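Local coordinates for serine protease inhibitor (Thermoanaerobacter tengcongensis, PDB 2PEF), which is a serpin that probably inhibits serine endopeptidases and is captured here in the latent state, at residues A168-V173 with F213-A218; N198-L203 with I256-A261; D285-D290 with L305-V310. All coordinates share one frame; numbering follows the deposited sequence.

Contact 1. Residues A168-V173 with F213-A218; sequences AEWETV and FVKPYA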
# COMPACT_ATOMS: atom_id res chain seq x y z
N ALA A 168 5.01 -14.13 -3.85
CA ALA A 168 6.38 -14.59 -3.72
C ALA A 168 6.48 -15.85 -2.87
O ALA A 168 5.70 -16.05 -1.94
CB ALA A 168 7.25 -13.50 -3.13
N GLU A 169 7.44 -16.70 -3.20
CA GLU A 169 7.77 -17.87 -2.40
C GLU A 169 8.89 -17.51 -1.43
O GLU A 169 9.76 -16.71 -1.77
CB GLU A 169 8.23 -19.00 -3.32
CG GLU A 169 8.40 -20.36 -2.64
CD GLU A 169 8.55 -21.50 -3.63
OE1 GLU A 169 7.74 -21.58 -4.58
OE2 GLU A 169 9.47 -22.32 -3.46
N TRP A 170 8.90 -18.12 -0.24
CA TRP A 170 10.04 -17.98 0.67
C TRP A 170 11.29 -18.52 0.00
O TRP A 170 11.22 -19.46 -0.79
CB TRP A 170 9.80 -18.73 1.98
CG TRP A 170 8.64 -18.23 2.77
CD1 TRP A 170 7.52 -18.94 3.13
CD2 TRP A 170 8.48 -16.93 3.33
NE1 TRP A 170 6.67 -18.15 3.87
CE2 TRP A 170 7.24 -16.91 4.01
CE3 TRP A 170 9.27 -15.76 3.32
CZ2 TRP A 170 6.76 -15.78 4.68
CZ3 TRP A 170 8.79 -14.63 3.99
CH2 TRP A 170 7.55 -14.65 4.65
N GLU A 171 12.44 -17.94 0.33
CA GLU A 171 13.71 -18.48 -0.17
C GLU A 171 13.88 -19.91 0.34
O GLU A 171 14.32 -20.79 -0.40
CB GLU A 171 14.89 -17.59 0.25
CG GLU A 171 16.25 -18.17 -0.16
CD GLU A 171 17.41 -17.32 0.29
OE1 GLU A 171 17.57 -17.12 1.52
OE2 GLU A 171 18.19 -16.88 -0.58
N THR A 172 13.52 -20.12 1.60
CA THR A 172 13.41 -21.45 2.18
C THR A 172 11.97 -21.64 2.65
O THR A 172 11.55 -21.03 3.64
CB THR A 172 14.35 -21.62 3.40
OG1 THR A 172 15.67 -21.18 3.07
CG2 THR A 172 14.40 -23.08 3.84
N VAL A 173 11.20 -22.46 1.93
CA VAL A 173 9.82 -22.74 2.34
C VAL A 173 9.80 -23.50 3.67
O VAL A 173 10.77 -24.16 4.03
CB VAL A 173 9.00 -23.49 1.26
CG1 VAL A 173 8.78 -22.61 0.04
CG2 VAL A 173 9.66 -24.80 0.85
N PHE A 213 12.97 -9.83 13.11
CA PHE A 213 13.81 -10.47 12.11
C PHE A 213 13.42 -10.06 10.69
O PHE A 213 12.35 -9.47 10.46
CB PHE A 213 13.74 -12.00 12.25
CG PHE A 213 12.36 -12.57 12.01
CD1 PHE A 213 11.92 -12.87 10.72
CD2 PHE A 213 11.51 -12.82 13.09
CE1 PHE A 213 10.66 -13.40 10.50
CE2 PHE A 213 10.23 -13.36 12.87
CZ PHE A 213 9.81 -13.64 11.58
N VAL A 214 14.30 -10.38 9.75
CA VAL A 214 14.05 -10.17 8.33
C VAL A 214 14.21 -11.53 7.64
O VAL A 214 15.23 -12.21 7.82
CB VAL A 214 15.01 -9.12 7.72
CG1 VAL A 214 14.64 -8.80 6.27
CG2 VAL A 214 15.04 -7.85 8.56
N LYS A 215 13.18 -11.93 6.91
CA LYS A 215 13.18 -13.21 6.20
C LYS A 215 13.05 -12.97 4.70
O LYS A 215 12.11 -12.32 4.25
CB LYS A 215 12.03 -14.10 6.69
CG LYS A 215 11.88 -15.41 5.92
CD LYS A 215 10.84 -16.34 6.55
CE LYS A 215 10.85 -17.72 5.89
NZ LYS A 215 12.19 -18.38 5.93
N PRO A 216 14.01 -13.50 3.91
CA PRO A 216 14.02 -13.26 2.46
C PRO A 216 13.05 -14.12 1.65
O PRO A 216 12.82 -15.29 1.97
CB PRO A 216 15.45 -13.61 2.07
CG PRO A 216 15.84 -14.69 3.04
CD PRO A 216 15.15 -14.33 4.34
N TYR A 217 12.47 -13.52 0.61
CA TYR A 217 11.76 -14.28 -0.42
C TYR A 217 12.76 -14.76 -1.46
O TYR A 217 13.88 -14.23 -1.56
CB TYR A 217 10.66 -13.44 -1.07
CG TYR A 217 9.55 -13.07 -0.12
CD1 TYR A 217 9.52 -11.81 0.48
CD2 TYR A 217 8.55 -13.99 0.22
CE1 TYR A 217 8.52 -11.46 1.37
CE2 TYR A 217 7.54 -13.65 1.11
CZ TYR A 217 7.53 -12.38 1.69
OH TYR A 217 6.55 -12.02 2.57
N ALA A 218 12.36 -15.78 -2.21
CA ALA A 218 13.19 -16.37 -3.26
C ALA A 218 13.78 -15.29 -4.15
O ALA A 218 13.07 -14.36 -4.55
CB ALA A 218 12.36 -17.33 -4.09
O HOH W 1 13.23 -17.73 3.42
O HOH W 2 11.85 -21.23 6.26

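Contact 2. Residues N198-L203 with I256-A261; sequences NSEENL and ITLVRA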
# COMPACT_ATOMS: atom_id res chain seq x y z
N ASN A 198 8.14 -22.19 12.09
CA ASN A 198 9.48 -22.04 12.66
C ASN A 198 10.54 -21.99 11.58
O ASN A 198 10.53 -22.80 10.64
CB ASN A 198 9.80 -23.22 13.58
CG ASN A 198 8.98 -23.23 14.85
OD1 ASN A 198 8.42 -22.21 15.26
ND2 ASN A 198 8.91 -24.39 15.49
N SER A 199 11.48 -21.06 11.73
CA SER A 199 12.62 -20.96 10.83
C SER A 199 13.86 -20.45 11.53
O SER A 199 13.80 -19.93 12.65
CB SER A 199 12.29 -20.03 9.66
OG SER A 199 12.01 -18.73 10.13
N GLU A 200 15.01 -20.62 10.87
CA GLU A 200 16.22 -19.94 11.27
C GLU A 200 16.42 -18.78 10.34
O GLU A 200 16.46 -18.95 9.11
CB GLU A 200 17.43 -20.87 11.18
CG GLU A 200 17.50 -21.90 12.27
CD GLU A 200 18.57 -22.94 12.01
OE1 GLU A 200 19.41 -22.73 11.10
OE2 GLU A 200 18.58 -23.96 12.73
N GLU A 201 16.54 -17.58 10.91
CA GLU A 201 16.80 -16.40 10.10
C GLU A 201 18.16 -15.81 10.45
O GLU A 201 18.74 -16.15 11.48
CB GLU A 201 15.68 -15.37 10.26
CG GLU A 201 14.29 -15.88 9.86
CD GLU A 201 14.21 -16.46 8.45
OE1 GLU A 201 15.01 -16.07 7.56
OE2 GLU A 201 13.33 -17.32 8.24
N ASN A 202 18.68 -14.96 9.56
CA ASN A 202 20.05 -14.47 9.70
C ASN A 202 20.19 -12.95 9.78
O ASN A 202 21.29 -12.41 9.68
CB ASN A 202 20.93 -15.08 8.61
CG ASN A 202 21.20 -16.55 8.87
OD1 ASN A 202 22.03 -16.89 9.71
ND2 ASN A 202 20.49 -17.42 8.16
N LEU A 203 19.06 -12.29 10.00
CA LEU A 203 19.03 -10.86 10.26
C LEU A 203 18.14 -10.62 11.46
O LEU A 203 16.97 -11.00 11.45
CB LEU A 203 18.51 -10.09 9.05
CG LEU A 203 19.46 -9.88 7.87
CD1 LEU A 203 18.75 -9.10 6.79
CD2 LEU A 203 20.75 -9.17 8.28
N ILE A 256 23.66 -9.33 11.51
CA ILE A 256 23.86 -10.60 10.84
C ILE A 256 24.20 -11.62 11.92
O ILE A 256 25.32 -11.67 12.43
CB ILE A 256 24.96 -10.54 9.76
CG1 ILE A 256 24.65 -9.42 8.76
CG2 ILE A 256 25.11 -11.88 9.06
CD1 ILE A 256 25.81 -9.03 7.88
N THR A 257 23.19 -12.41 12.27
CA THR A 257 23.25 -13.36 13.37
C THR A 257 22.08 -14.33 13.26
O THR A 257 21.00 -13.97 12.75
CB THR A 257 23.25 -12.64 14.76
OG1 THR A 257 23.20 -13.61 15.82
CG2 THR A 257 22.08 -11.69 14.91
N LEU A 258 22.29 -15.55 13.73
CA LEU A 258 21.28 -16.60 13.68
C LEU A 258 20.18 -16.34 14.70
O LEU A 258 20.46 -16.08 15.88
CB LEU A 258 21.92 -17.98 13.93
CG LEU A 258 21.11 -19.24 13.62
CD1 LEU A 258 20.84 -19.42 12.12
CD2 LEU A 258 21.78 -20.49 14.19
N VAL A 259 18.93 -16.41 14.22
CA VAL A 259 17.72 -16.14 15.01
C VAL A 259 16.74 -17.31 14.88
O VAL A 259 16.48 -17.75 13.76
CB VAL A 259 16.99 -14.86 14.49
CG1 VAL A 259 15.83 -14.47 15.40
CG2 VAL A 259 17.96 -13.70 14.31
N ARG A 260 16.17 -17.76 15.99
CA ARG A 260 15.10 -18.74 15.94
C ARG A 260 13.79 -17.97 15.82
O ARG A 260 13.34 -17.34 16.78
CB ARG A 260 15.11 -19.62 17.19
CG ARG A 260 14.09 -20.73 17.16
CD ARG A 260 14.37 -21.81 18.19
NE ARG A 260 13.60 -23.00 17.87
CZ ARG A 260 14.02 -23.98 17.07
NH1 ARG A 260 15.24 -23.93 16.52
NH2 ARG A 260 13.23 -25.01 16.82
N ALA A 261 13.20 -18.02 14.62
CA ALA A 261 12.02 -17.21 14.31
C ALA A 261 10.74 -18.03 14.27
O ALA A 261 10.75 -19.20 13.91
CB ALA A 261 12.22 -16.49 12.98
O HOH W 3 16.25 -24.98 13.77

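Contact 3. Residues D285-D290 with L305-V310; sequences DAFLPD and LYISEV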
# COMPACT_ATOMS: atom_id res chain seq x y z
N ASP A 285 -6.96 21.33 -0.04
CA ASP A 285 -7.67 21.97 -1.16
C ASP A 285 -8.32 20.96 -2.10
O ASP A 285 -9.42 21.19 -2.58
CB ASP A 285 -6.74 22.88 -1.95
CG ASP A 285 -6.55 24.24 -1.31
OD1 ASP A 285 -6.74 24.36 -0.08
OD2 ASP A 285 -6.20 25.19 -2.03
N ALA A 286 -7.63 19.85 -2.36
CA ALA A 286 -8.11 18.83 -3.29
C ALA A 286 -9.48 18.28 -2.91
O ALA A 286 -10.25 17.85 -3.78
CB ALA A 286 -7.10 17.69 -3.38
N PHE A 287 -9.78 18.28 -1.62
CA PHE A 287 -11.04 17.74 -1.10
C PHE A 287 -12.15 18.78 -1.00
O PHE A 287 -13.29 18.44 -0.68
CB PHE A 287 -10.81 17.08 0.27
CG PHE A 287 -9.83 15.93 0.23
CD1 PHE A 287 -8.52 16.11 0.65
CD2 PHE A 287 -10.22 14.67 -0.23
CE1 PHE A 287 -7.61 15.05 0.62
CE2 PHE A 287 -9.33 13.61 -0.27
CZ PHE A 287 -8.02 13.80 0.15
N LEU A 288 -11.83 20.04 -1.29
CA LEU A 288 -12.79 21.14 -1.16
C LEU A 288 -13.39 21.51 -2.52
O LEU A 288 -12.65 21.92 -3.42
CB LEU A 288 -12.12 22.37 -0.53
CG LEU A 288 -11.38 22.24 0.81
CD1 LEU A 288 -10.69 23.55 1.16
CD2 LEU A 288 -12.31 21.80 1.93
N PRO A 289 -14.72 21.38 -2.67
CA PRO A 289 -15.39 21.70 -3.94
C PRO A 289 -15.14 23.12 -4.45
O PRO A 289 -14.96 23.32 -5.66
CB PRO A 289 -16.88 21.50 -3.62
CG PRO A 289 -16.97 21.43 -2.13
CD PRO A 289 -15.67 20.88 -1.66
N ASP A 290 -15.10 24.09 -3.54
CA ASP A 290 -14.92 25.50 -3.91
C ASP A 290 -13.45 25.93 -4.03
O ASP A 290 -13.17 27.02 -4.55
CB ASP A 290 -15.65 26.40 -2.91
N LEU A 305 -13.96 20.03 -10.64
CA LEU A 305 -13.64 18.72 -10.08
C LEU A 305 -12.94 18.83 -8.73
O LEU A 305 -12.13 19.73 -8.50
CB LEU A 305 -12.78 17.90 -11.05
CG LEU A 305 -13.47 17.39 -12.32
CD1 LEU A 305 -12.64 16.27 -12.92
CD2 LEU A 305 -14.87 16.89 -12.02
N TYR A 306 -13.29 17.91 -7.84
CA TYR A 306 -12.65 17.78 -6.53
C TYR A 306 -12.68 16.32 -6.11
O TYR A 306 -13.52 15.55 -6.58
CB TYR A 306 -13.33 18.67 -5.49
CG TYR A 306 -14.74 18.26 -5.11
CD1 TYR A 306 -14.97 17.49 -3.97
CD2 TYR A 306 -15.84 18.64 -5.88
CE1 TYR A 306 -16.26 17.11 -3.61
CE2 TYR A 306 -17.13 18.27 -5.53
CZ TYR A 306 -17.33 17.50 -4.39
OH TYR A 306 -18.61 17.13 -4.04
N ILE A 307 -11.77 15.93 -5.22
CA ILE A 307 -11.74 14.56 -4.73
C ILE A 307 -12.79 14.36 -3.65
O ILE A 307 -12.83 15.10 -2.66
CB ILE A 307 -10.34 14.17 -4.21
CG1 ILE A 307 -9.30 14.31 -5.33
CG2 ILE A 307 -10.36 12.74 -3.65
CD1 ILE A 307 -7.87 14.14 -4.88
N SER A 308 -13.65 13.36 -3.85
CA SER A 308 -14.65 12.99 -2.85
C SER A 308 -14.03 12.09 -1.80
O SER A 308 -14.03 12.42 -0.61
CB SER A 308 -15.85 12.31 -3.52
OG SER A 308 -15.43 11.20 -4.29
N GLU A 309 -13.50 10.95 -2.24
CA GLU A 309 -12.86 10.00 -1.34
C GLU A 309 -11.62 9.37 -1.95
O GLU A 309 -11.57 9.12 -3.16
CB GLU A 309 -13.84 8.90 -0.91
CG GLU A 309 -14.97 9.35 0.00
CD GLU A 309 -15.70 8.20 0.67
OE1 GLU A 309 -15.35 7.02 0.41
OE2 GLU A 309 -16.62 8.46 1.47
N VAL A 310 -10.63 9.12 -1.11
CA VAL A 310 -9.50 8.27 -1.47
C VAL A 310 -9.67 6.99 -0.66
O VAL A 310 -9.62 7.01 0.57
CB VAL A 310 -8.14 8.95 -1.18
CG1 VAL A 310 -6.99 8.00 -1.49
CG2 VAL A 310 -8.00 10.23 -2.00
O HOH W 4 -14.27 15.92 -0.55

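Contact 1. Residues A168-V173 with F213-A218
Trp170 lies between Tyr217 and Lys215, one against each face of its indole. On the Tyr217 side the two ring planes are only 8° apart. They are slid past each other, with the centroids of the Trp170 six-membered ring and the Tyr217 ring 4.5 Å apart, so overlap is slight. Tyr217 CE2 lies over the outer part of the indole face, 3.3 Å from Trp170 CZ3. On the opposite face the Lys215 chain crosses the indole at about a right angle. Its CD sits over the six-membered ring in a CH-pi contact, and its CE reaches Trp170 CD2 at 3.6 Å. Pro216 O meets the indole at its edge, near the ring plane. Ala168 CB adds an apolar contact to Tyr217 CD2 at 3.6 Å. Glu171 OE1 comes within 3.3 Å of Pro216 CG.

The backbones make a single bridge at Trp170 and Tyr217. Ala218 N donates to Glu169 O at 2.8 Å in an almost straight bond. Glu171 N donates to Pro216 O at 3.1 Å. The contact joins the end of strand 158-169 in sheet A to the end of strand 210-216 in sheet B. This is the serpin breach, where the reactive-centre loop enters sheet A. In this latent form strand 322-331 is the inserted part of that loop. Tyr217 OH bonds to Thr323 of that strand, and Trp170 NE1 to the carbonyl of Asp319 just before it.

Further out, Lys215 stays extended until its last bend, where NZ turns off at chi4 56°. NZ forms a salt bridge with Glu201 and donates to two waters. One water also accepts from Thr172 N and donates to Pro216 O; the other donates to Thr172 O at 2.6 Å.

Contact 2. Residues N198-L203 with I256-A261
Ser199 and Ala261 form an antiparallel hydrogen-bonded pair, with Ala261 N to Ser199 O at 2.8 Å. Glu201 and Val259 form a second such pair. Glu200 and Arg260, between them, are a non-hydrogen-bonded pair. These strands belong to serpin sheet C. Segment 198-203 turns a corner at Asn202, where Thr257 N donates to Asn202 O from above the carbonyl plane.

Ser199, Glu201 and Ala261 share one face. Ser199 OG lies between its backbone N and carbonyl carbon (chi1 62°). It donates to Glu201 OE2 at 2.7 Å, on the anti lone pair, and touches Ala261 CB at 3.6 Å. Glu201 is bent at chi2 (-55°), and its CG rests 3.8 Å from Ala261 CB. An alanine at Ser199 would probably leave the Glu201 carboxylate without this donor and freer to turn, with Lys215 as its remaining salt-bridge partner.

Beside Glu200, Leu258 CD1 lies 3.7 Å from Glu200 OE1 and as far from Asn202 OD1. Leu203 and Ile256 run alongside each other in the same direction, touching at Leu203 CD2 and Ile256 CG1.

Glu200 OE2 and Arg260 NH1 are 5.1 Å apart, joined through one water. Their attraction is therefore likely to be modest. The buried Glu201 carboxylate, with a hydroxyl and a lysine at OE2, is likely to stay charged.

Contact 3. Residues D285-D290 with L305-V310
Tyr306 lays its ring against Pro289. Pro289 CB stands over one face, 3.9 Å from the ring centroid, in a CH-pi contact 17° off the ring normal. The Tyr306 chi1 of 68° sets CG between the backbone N and the carbonyl carbon. Tyr306 CB touches Ala286 O at 3.6 Å. A water lies at the ring edge, in its plane.

Ile307 makes the direct backbone link. Its N donates to Ala286 O at 2.8 Å, with an N-H...O angle of 161°. Its carbonyl takes a bond from the same water, which also donates to Phe287 O at 2.7 Å. The water thus ties the two segments together beside the direct bond. Ile307 also sends its two branches to different partners. CG2, anti to the backbone N, packs on Phe287 CE2 at 3.6 Å, and CD1 meets Ala286 CB at 3.9 Å.

Both segments belong to the serpin connection between the later part of strand 255-273 and strand 310-318, which pair in sheet A. The first opens with a 3-10 turn, in which Leu288 N donates to Asp285 O. The second leads straight into strand 310-318.

At Ser308 the carbonyl bonds to Asn275 ND2, and OG to Asp332. Val310 CG2 reaches the edge of the Phe287 ring, 4.0 Å from CE2, and the two side chains cross at about a right angle. Leu278 of helix 275-280 packs on both Phe287 and Val310.

In the fold
Contacts 1 and 2 are neighbours, with centres 12 Å apart. Their segments alternate along the chain, in the order 168-173, 198-203, 213-218, 256-261. The salt bridge of Lys215 with Glu201 joins sheet B strand 210-216, at the breach, to sheet C strand 191-201. Contact 3 comes later in the chain and lies on the opposite side of its centre. Its centre is 41 Å from that of contact 1 and 48 Å from that of contact 2. Sheet A spans the gap: strand 158-169 runs into contact 1, strand 310-318 starts from contact 3, and the inserted strand 322-331 lies between them. Contacts 1 and 3 therefore sit toward opposite ends of the expanded sheet.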